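Local structure of NUDIX hydrolase (Alicyclobacillus acidocaldarius subsp. acidocaldarius, 3QSJ) at residues V14-V26 against V203-A216. The protein probably hydrolyses phosphorus-containing acid anhydrides as a metal-dependent Nudix hydrolase that binds calcium and is likely to use magnesium or manganese. Sequence-based numbering, arbitrary orientation.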
loop_
_atom_site.group_PDB
_atom_site.type_symbol
_atom_site.label_atom_id
_atom_site.label_comp_id
_atom_site.label_asym_id
_atom_site.label_seq_id
_atom_site.Cartn_x
_atom_site.Cartn_y
_atom_site.Cartn_z
ATOM N N VAL A 14 3.354 -1.693 0.492
ATOM C CA VAL A 14 3.841 -3.063 0.451
ATOM C C VAL A 14 3.924 -3.434 1.920
ATOM O O VAL A 14 4.845 -2.969 2.631
ATOM C CB VAL A 14 5.214 -3.134 -0.262
ATOM C CG1 VAL A 14 5.710 -4.592 -0.352
ATOM C CG2 VAL A 14 5.139 -2.497 -1.661
ATOM N N VAL A 15 2.960 -4.234 2.377
ATOM C CA VAL A 15 2.876 -4.611 3.808
ATOM C C VAL A 15 3.451 -6.008 3.930
ATOM O O VAL A 15 2.931 -6.962 3.331
ATOM C CB VAL A 15 1.407 -4.549 4.305
ATOM C CG1 VAL A 15 1.340 -4.793 5.819
ATOM C CG2 VAL A 15 0.753 -3.200 3.946
ATOM N N ILE A 16 4.495 -6.142 4.724
ATOM C CA ILE A 16 5.179 -7.435 4.873
ATOM C C ILE A 16 5.288 -7.988 6.272
ATOM O O ILE A 16 5.071 -7.282 7.248
ATOM C CB ILE A 16 6.637 -7.300 4.323
ATOM C CG1 ILE A 16 7.518 -6.357 5.222
ATOM C CG2 ILE A 16 6.645 -6.926 2.843
ATOM C CD1 ILE A 16 9.068 -6.340 4.801
ATOM N N ARG A 17 5.599 -9.284 6.365
ATOM C CA ARG A 17 5.851 -9.870 7.679
ATOM C C ARG A 17 6.868 -11.026 7.473
ATOM O O ARG A 17 7.053 -11.505 6.361
ATOM C CB ARG A 17 4.543 -10.372 8.295
ATOM C CG ARG A 17 3.998 -11.602 7.555
ATOM C CD ARG A 17 2.591 -11.926 8.029
ATOM N NE ARG A 17 2.095 -13.194 7.452
ATOM C CZ ARG A 17 0.880 -13.655 7.706
ATOM N NH1 ARG A 17 0.060 -12.977 8.514
ATOM N NH2 ARG A 17 0.470 -14.812 7.162
ATOM N N ASP A 18 7.510 -11.455 8.542
ATOM C CA ASP A 18 8.360 -12.640 8.474
ATOM C C ASP A 18 7.411 -13.829 8.503
ATOM O O ASP A 18 6.564 -13.904 9.402
ATOM C CB ASP A 18 9.288 -12.685 9.679
ATOM C CG ASP A 18 10.441 -11.700 9.569
ATOM O OD1 ASP A 18 10.956 -11.479 8.414
ATOM O OD2 ASP A 18 10.843 -11.160 10.607
ATOM N N GLY A 19 7.506 -14.703 7.496
ATOM C CA GLY A 19 6.578 -15.811 7.316
ATOM C C GLY A 19 7.167 -17.186 7.523
ATOM O O GLY A 19 8.265 -17.342 8.087
ATOM N N ALA A 20 6.406 -18.190 7.070
ATOM C CA ALA A 20 6.822 -19.584 7.124
ATOM C C ALA A 20 8.107 -19.817 6.319
ATOM O O ALA A 20 8.336 -19.143 5.295
ATOM C CB ALA A 20 5.712 -20.465 6.561
ATOM N N ASN A 21 8.936 -20.741 6.789
ATOM C CA ASN A 21 10.187 -21.138 6.113
ATOM C C ASN A 21 11.178 -19.989 6.013
ATOM O O ASN A 21 11.979 -19.947 5.072
ATOM C CB ASN A 21 9.895 -21.757 4.721
ATOM C CG ASN A 21 8.824 -22.820 4.746
ATOM O OD1 ASN A 21 7.799 -22.724 4.075
ATOM N ND2 ASN A 21 8.995 -23.815 5.581
ATOM N N LYS A 22 11.094 -19.019 6.967
ATOM C CA LYS A 22 11.972 -17.838 6.988
ATOM C C LYS A 22 11.919 -17.043 5.667
ATOM O O LYS A 22 12.940 -16.520 5.213
ATOM C CB LYS A 22 13.428 -18.203 7.403
ATOM C CG LYS A 22 13.547 -18.725 8.837
ATOM C CD LYS A 22 14.983 -19.094 9.193
ATOM C CE LYS A 22 15.145 -19.411 10.663
ATOM N NZ LYS A 22 15.083 -18.189 11.514
ATOM N N ASP A 23 10.747 -17.035 5.014
ATOM C CA ASP A 23 10.518 -16.246 3.815
ATOM C C ASP A 23 9.623 -15.058 4.174
ATOM O O ASP A 23 8.708 -15.221 4.960
ATOM C CB ASP A 23 9.823 -17.064 2.711
ATOM C CG ASP A 23 10.659 -18.193 2.116
ATOM O OD1 ASP A 23 11.893 -18.052 2.070
ATOM O OD2 ASP A 23 10.073 -19.213 1.710
ATOM N N ILE A 24 9.828 -13.905 3.510
ATOM C CA ILE A 24 8.933 -12.770 3.729
ATOM C C ILE A 24 7.593 -13.066 3.056
ATOM O O ILE A 24 7.555 -13.531 1.910
ATOM C CB ILE A 24 9.572 -11.490 3.158
ATOM C CG1 ILE A 24 10.844 -11.149 3.957
ATOM C CG2 ILE A 24 8.546 -10.339 3.188
ATOM C CD1 ILE A 24 11.743 -9.992 3.431
ATOM N N GLU A 25 6.501 -12.693 3.730
ATOM C CA GLU A 25 5.151 -12.768 3.191
ATOM C C GLU A 25 4.670 -11.353 3.017
ATOM O O GLU A 25 5.117 -10.475 3.744
ATOM C CB GLU A 25 4.221 -13.522 4.153
ATOM C CG GLU A 25 4.650 -14.969 4.181
ATOM C CD GLU A 25 4.011 -15.856 5.213
ATOM O OE1 GLU A 25 3.153 -15.361 5.988
ATOM O OE2 GLU A 25 4.354 -17.068 5.218
ATOM N N VAL A 26 3.704 -11.138 2.110
ATOM C CA VAL A 26 3.258 -9.777 1.735
ATOM C C VAL A 26 1.762 -9.801 1.453
ATOM O O VAL A 26 1.264 -10.844 1.016
ATOM C CB VAL A 26 4.096 -9.299 0.505
ATOM C CG1 VAL A 26 3.945 -10.234 -0.728
ATOM C CG2 VAL A 26 3.802 -7.838 0.155
ATOM N N VAL A 203 9.169 -5.429 -6.991
ATOM C CA VAL A 203 9.075 -5.462 -5.517
ATOM C C VAL A 203 9.169 -6.898 -5.018
ATOM O O VAL A 203 9.902 -7.169 -4.072
ATOM C CB VAL A 203 7.769 -4.803 -4.981
ATOM C CG1 VAL A 203 7.578 -5.056 -3.453
ATOM C CG2 VAL A 203 7.762 -3.294 -5.282
ATOM N N LEU A 204 8.433 -7.830 -5.653
ATOM C CA LEU A 204 8.482 -9.244 -5.245
ATOM C C LEU A 204 9.876 -9.836 -5.329
ATOM O O LEU A 204 10.311 -10.496 -4.387
ATOM C CB LEU A 204 7.482 -10.071 -6.026
ATOM C CG LEU A 204 6.028 -9.649 -5.870
ATOM C CD1 LEU A 204 5.218 -10.290 -6.979
ATOM C CD2 LEU A 204 5.453 -10.009 -4.445
ATOM N N LYS A 205 10.620 -9.532 -6.400
ATOM C CA LYS A 205 12.000 -10.016 -6.534
ATOM C C LYS A 205 12.878 -9.433 -5.413
ATOM O O LYS A 205 13.736 -10.160 -4.874
ATOM C CB LYS A 205 12.619 -9.618 -7.886
ATOM C CG LYS A 205 12.027 -10.290 -9.096
ATOM C CD LYS A 205 12.732 -9.764 -10.365
ATOM C CE LYS A 205 12.181 -10.386 -11.623
ATOM N NZ LYS A 205 12.399 -9.520 -12.808
ATOM N N ALA A 206 12.654 -8.135 -5.043
ATOM C CA ALA A 206 13.442 -7.467 -3.976
ATOM C C ALA A 206 13.166 -8.163 -2.666
ATOM O O ALA A 206 14.084 -8.440 -1.916
ATOM C CB ALA A 206 13.079 -5.979 -3.865
ATOM N N LEU A 207 11.894 -8.457 -2.380
ATOM C CA LEU A 207 11.502 -9.180 -1.155
ATOM C C LEU A 207 12.088 -10.614 -1.108
ATOM O O LEU A 207 12.560 -11.062 -0.055
ATOM C CB LEU A 207 9.978 -9.254 -1.105
ATOM C CG LEU A 207 9.250 -7.923 -0.817
ATOM C CD1 LEU A 207 7.733 -8.157 -0.786
ATOM C CD2 LEU A 207 9.752 -7.285 0.486
ATOM N N VAL A 208 12.116 -11.312 -2.251
ATOM C CA VAL A 208 12.688 -12.678 -2.287
ATOM C C VAL A 208 14.186 -12.673 -1.951
ATOM O O VAL A 208 14.660 -13.604 -1.279
ATOM C CB VAL A 208 12.353 -13.371 -3.638
ATOM C CG1 VAL A 208 13.134 -14.688 -3.847
ATOM C CG2 VAL A 208 10.845 -13.617 -3.751
ATOM N N ALA A 209 14.922 -11.637 -2.407
ATOM C CA ALA A 209 16.373 -11.511 -2.176
ATOM C C ALA A 209 16.683 -11.123 -0.741
ATOM O O ALA A 209 17.812 -11.240 -0.301
ATOM C CB ALA A 209 16.965 -10.472 -3.113
ATOM N N CYS A 210 15.683 -10.620 -0.027
ATOM C CA CYS A 210 15.827 -10.127 1.319
ATOM C C CYS A 210 15.666 -11.207 2.404
ATOM O O CYS A 210 14.670 -11.899 2.398
ATOM C CB CYS A 210 14.845 -8.988 1.534
ATOM S SG CYS A 210 15.259 -7.981 2.958
ATOM N N PRO A 211 16.596 -11.324 3.378
ATOM C CA PRO A 211 16.450 -12.382 4.399
ATOM C C PRO A 211 15.258 -12.258 5.337
ATOM O O PRO A 211 14.665 -13.277 5.683
ATOM C CB PRO A 211 17.771 -12.348 5.167
ATOM C CG PRO A 211 18.327 -10.977 4.907
ATOM C CD PRO A 211 17.883 -10.608 3.515
ATOM N N ASN A 212 14.910 -11.026 5.768
ATOM C CA ASN A 212 13.819 -10.849 6.735
ATOM C C ASN A 212 13.266 -9.429 6.661
ATOM O O ASN A 212 13.801 -8.557 5.938
ATOM C CB ASN A 212 14.282 -11.267 8.179
ATOM C CG ASN A 212 15.480 -10.481 8.644
ATOM O OD1 ASN A 212 15.502 -9.253 8.543
ATOM N ND2 ASN A 212 16.503 -11.138 9.160
ATOM N N ALA A 213 12.144 -9.206 7.355
ATOM C CA ALA A 213 11.450 -7.916 7.348
ATOM C C ALA A 213 12.336 -6.771 7.946
ATOM O O ALA A 213 12.297 -5.635 7.449
ATOM C CB ALA A 213 10.156 -8.074 8.151
ATOM N N GLU A 214 13.122 -7.051 9.022
ATOM C CA GLU A 214 14.001 -5.983 9.572
ATOM C C GLU A 214 15.032 -5.540 8.536
ATOM O O GLU A 214 15.203 -4.336 8.334
ATOM C CB GLU A 214 14.708 -6.519 10.829
ATOM C CG GLU A 214 15.626 -5.505 11.503
ATOM C CD GLU A 214 16.371 -6.121 12.662
ATOM O OE1 GLU A 214 15.818 -7.061 13.277
ATOM O OE2 GLU A 214 17.530 -5.720 12.910
ATOM N N ILE A 215 15.667 -6.504 7.812
ATOM C CA ILE A 215 16.639 -6.128 6.773
ATOM C C ILE A 215 15.930 -5.363 5.657
ATOM O O ILE A 215 16.481 -4.398 5.146
ATOM C CB ILE A 215 17.504 -7.330 6.280
ATOM C CG1 ILE A 215 18.427 -7.913 7.415
ATOM C CG2 ILE A 215 18.256 -7.003 5.003
ATOM C CD1 ILE A 215 19.395 -6.886 8.085
ATOM N N ALA A 216 14.667 -5.778 5.295
ATOM C CA ALA A 216 13.962 -5.041 4.261
ATOM C C ALA A 216 13.703 -3.582 4.677
ATOM O O ALA A 216 13.857 -2.661 3.861
ATOM C CB ALA A 216 12.632 -5.736 3.936
HETATM O O HOH W 1 12.759 -9.359 10.779
HETATM O O HOH W 2 13.824 -14.681 3.502
HETATM O O HOH W 3 12.023 -13.513 1.497
#
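Ile24 and Ile16 face the two-helix segment 203-216 from adjacent strands of a beta hairpin, and Ile24 carries the most contact, its CD1 lying 3.5 Å from Asn212 O and 3.8 Å from Cys210 CB in the turn between the helices. Ile16 divides its branches: CG2 meets Leu207 CD2 at 3.9 Å, while CD1 rests against Ala216 CB at 3.7 Å and also touches Ala213. This fork depends on the first torsion (chi1 68°), which sets CG1 between the backbone N and carbonyl carbon and leaves CG2 beside the N. An alanine here would lose both branches, and would probably open a gap between Leu207 and the two small residues of the second helix. Farther along, Val14 and Val203 meet tip to tip through their CG1 methyls, and Val26 crosses Leu204 and Leu207 at about a right angle.

The one direct hydrogen bond across the contact illustrates how a carboxylate can serve a helix start. Ala213 N donates to Asp18 OD1 (2.8 Å, 163°) on its syn side, somewhat out of the carboxylate plane, while water 1 joins OD2 to Glu214 N. Asn212, the N-cap, turns its OD1 to Ile215 N, so three amides of the first helical turn are satisfied. Water 3 links Ile24 N to Leu207 O.

On the side of the hairpin turned away from the helices, Arg17 grips Glu25 OE1 side-on with NE and NH2, a salt bridge tying the hairpin strands together, and Glu25 OE2 accepts from Ala20 N in the turn. Helices 198-209 and 213-219 pack on one face of the Nudix sheet, where Phe44 of strand 42-48 and Leu158 of strand 151-160 extend the apolar layer and helix 182-190 lies against Leu204 and Leu207.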